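Local structure of protein-tyrosine-phosphatase PTP1 (Arabidopsis thaliana, 6KRW) at residues Gln110-His115 / Ile234-Ala239. The protein removes phosphate from tyrosine residues of proteins, acting on the MAP kinase MPK6 and helping to restrain plant defence responses. Sequence-based numbering, arbitrary orientation.
Sequences QGPLPH and IVHCSA
The His236 imidazole lies against Gly111 and Pro112: its ND1 comes to 3.5 Å from Gly111 CA, and Pro112 CD sits over one ring face, toward the rim. The contact underlies the signature loop of a classical protein tyrosine phosphatase, the HCSAGIGR P-loop that leaves the end of strand 233-236 and carries Cys237, the phosphocysteine nucleophile. Residues 110-112 continue from the neighbouring parallel strand 106-109 as an extended loop and pack behind this loop. With CG set between the backbone N and the carbonyl carbon (chi1 80°), the His236 ring leans toward the following peptide, and ND1 donates to Cys237 O at 3.0 Å. The bond is nearly straight (163°) and runs in the ring plane onto a carbonyl lone pair. NE2 is hydrogen-bonded to Tyr150 OH, so both ring nitrogens are engaged and the ring's rotation is fixed. Gly111 N supplies the hydrogen bond between the two segments, to Ser238 O at 2.9 Å, approaching from above the carbonyl plane. The same N lies 3.2 Å from Cys237 O, but at an angle too poor for a bond. With these two carbonyls turned back to His236 and Gly111, the N-H groups of Ser238 and Ala239 face the pocket, where both bond a citrate oxygen; phosphate probably binds there, as in related phosphatases. Gln110 meets the loop through CA and CB, while its extended chain carries the amide away to Arg64 N and Lys62 O. The Ser238 side chain points away from Gly111, and its OG is hydrogen-bonded with Lys146 O and Tyr65 OH. Across the contact, Gln110 CB rests 3.5 Å from Ser238 O, the carbonyl oxygen that Gly111 N grips.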
loop_
_atom_site.group_PDB
_atom_site.type_symbol
_atom_site.label_atom_id
_atom_site.label_comp_id
_atom_site.label_asym_id
_atom_site.label_seq_id
_atom_site.Cartn_x
_atom_site.Cartn_y
_atom_site.Cartn_z
ATOM N N GLN A 110 -7.152 1.561 -5.332
ATOM C CA GLN A 110 -7.429 2.991 -5.578
ATOM C C GLN A 110 -8.167 3.574 -4.372
ATOM O O GLN A 110 -8.700 2.832 -3.562
ATOM C CB GLN A 110 -8.282 3.148 -6.831
ATOM C CG GLN A 110 -9.682 2.617 -6.644
ATOM C CD GLN A 110 -10.513 2.641 -7.898
ATOM O OE1 GLN A 110 -10.015 2.917 -8.991
ATOM N NE2 GLN A 110 -11.804 2.419 -7.715
ATOM N N GLY A 111 -8.097 4.889 -4.259
ATOM C CA GLY A 111 -8.908 5.590 -3.238
ATOM C C GLY A 111 -10.362 5.324 -3.639
ATOM O O GLY A 111 -10.745 5.553 -4.790
ATOM N N PRO A 112 -11.271 4.731 -2.784
ATOM C CA PRO A 112 -12.654 4.346 -3.122
ATOM C C PRO A 112 -13.489 5.500 -3.671
ATOM O O PRO A 112 -13.347 6.642 -3.215
ATOM C CB PRO A 112 -13.255 3.826 -1.813
ATOM C CG PRO A 112 -12.048 3.350 -1.048
ATOM C CD PRO A 112 -10.911 4.251 -1.449
ATOM N N LEU A 113 -14.336 5.183 -4.649
ATOM C CA LEU A 113 -15.339 6.123 -5.201
ATOM C C LEU A 113 -16.588 5.997 -4.347
ATOM O O LEU A 113 -16.736 5.001 -3.653
ATOM C CB LEU A 113 -15.603 5.704 -6.652
ATOM C CG LEU A 113 -14.404 5.830 -7.583
ATOM C CD1 LEU A 113 -14.556 4.916 -8.781
ATOM C CD2 LEU A 113 -14.229 7.274 -8.025
ATOM N N PRO A 114 -17.512 6.994 -4.349
ATOM C CA PRO A 114 -18.737 6.885 -3.566
ATOM C C PRO A 114 -19.462 5.559 -3.833
ATOM O O PRO A 114 -19.905 4.935 -2.895
ATOM C CB PRO A 114 -19.573 8.065 -4.056
ATOM C CG PRO A 114 -18.555 9.044 -4.584
ATOM C CD PRO A 114 -17.469 8.186 -5.197
ATOM N N HIS A 115 -19.540 5.133 -5.086
ATOM C CA HIS A 115 -20.265 3.892 -5.465
ATOM C C HIS A 115 -19.397 2.634 -5.310
ATOM O O HIS A 115 -19.949 1.554 -5.583
ATOM C CB HIS A 115 -20.839 4.034 -6.866
ATOM C CG HIS A 115 -19.842 4.465 -7.877
ATOM N ND1 HIS A 115 -19.297 5.737 -7.883
ATOM C CD2 HIS A 115 -19.297 3.806 -8.917
ATOM C CE1 HIS A 115 -18.462 5.838 -8.900
ATOM N NE2 HIS A 115 -18.445 4.664 -9.548
ATOM N N ILE A 234 -3.886 -3.274 3.515
ATOM C CA ILE A 234 -4.392 -2.399 2.447
ATOM C C ILE A 234 -3.515 -1.171 2.363
ATOM O O ILE A 234 -3.279 -0.543 3.385
ATOM C CB ILE A 234 -5.878 -2.085 2.626
ATOM C CG1 ILE A 234 -6.720 -3.337 2.399
ATOM C CG2 ILE A 234 -6.290 -0.973 1.698
ATOM C CD1 ILE A 234 -8.168 -3.182 2.833
ATOM N N VAL A 235 -3.071 -0.821 1.181
ATOM C CA VAL A 235 -2.337 0.438 0.925
ATOM C C VAL A 235 -3.009 1.140 -0.220
ATOM O O VAL A 235 -3.240 0.499 -1.271
ATOM C CB VAL A 235 -0.837 0.267 0.691
ATOM C CG1 VAL A 235 -0.146 1.607 0.592
ATOM C CG2 VAL A 235 -0.177 -0.616 1.724
ATOM N N HIS A 236 -3.387 2.404 -0.036
ATOM C CA HIS A 236 -4.039 3.120 -1.142
ATOM C C HIS A 236 -3.637 4.588 -1.124
ATOM O O HIS A 236 -3.330 5.138 -0.045
ATOM C CB HIS A 236 -5.551 2.946 -1.124
ATOM C CG HIS A 236 -6.295 3.824 -0.159
ATOM N ND1 HIS A 236 -6.708 5.071 -0.540
ATOM C CD2 HIS A 236 -6.796 3.569 1.052
ATOM C CE1 HIS A 236 -7.382 5.629 0.487
ATOM N NE2 HIS A 236 -7.435 4.724 1.500
ATOM N N CYS A 237 -3.672 5.204 -2.277
ATOM C CA CYS A 237 -3.559 6.672 -2.414
ATOM C C CYS A 237 -4.739 7.065 -3.291
ATOM O O CYS A 237 -5.869 6.759 -2.915
ATOM C CB CYS A 237 -2.180 7.080 -2.945
ATOM S SG CYS A 237 -1.597 6.144 -4.384
ATOM N N SER A 238 -4.495 7.719 -4.402
ATOM C CA SER A 238 -5.607 8.014 -5.315
ATOM C C SER A 238 -5.714 6.892 -6.365
ATOM O O SER A 238 -6.766 6.275 -6.435
ATOM C CB SER A 238 -5.463 9.357 -5.928
ATOM O OG SER A 238 -6.663 9.688 -6.577
ATOM N N ALA A 239 -4.673 6.656 -7.163
ATOM C CA ALA A 239 -4.689 5.550 -8.156
ATOM C C ALA A 239 -4.226 4.242 -7.524
ATOM O O ALA A 239 -4.537 3.171 -8.114
ATOM C CB ALA A 239 -3.836 5.908 -9.333
#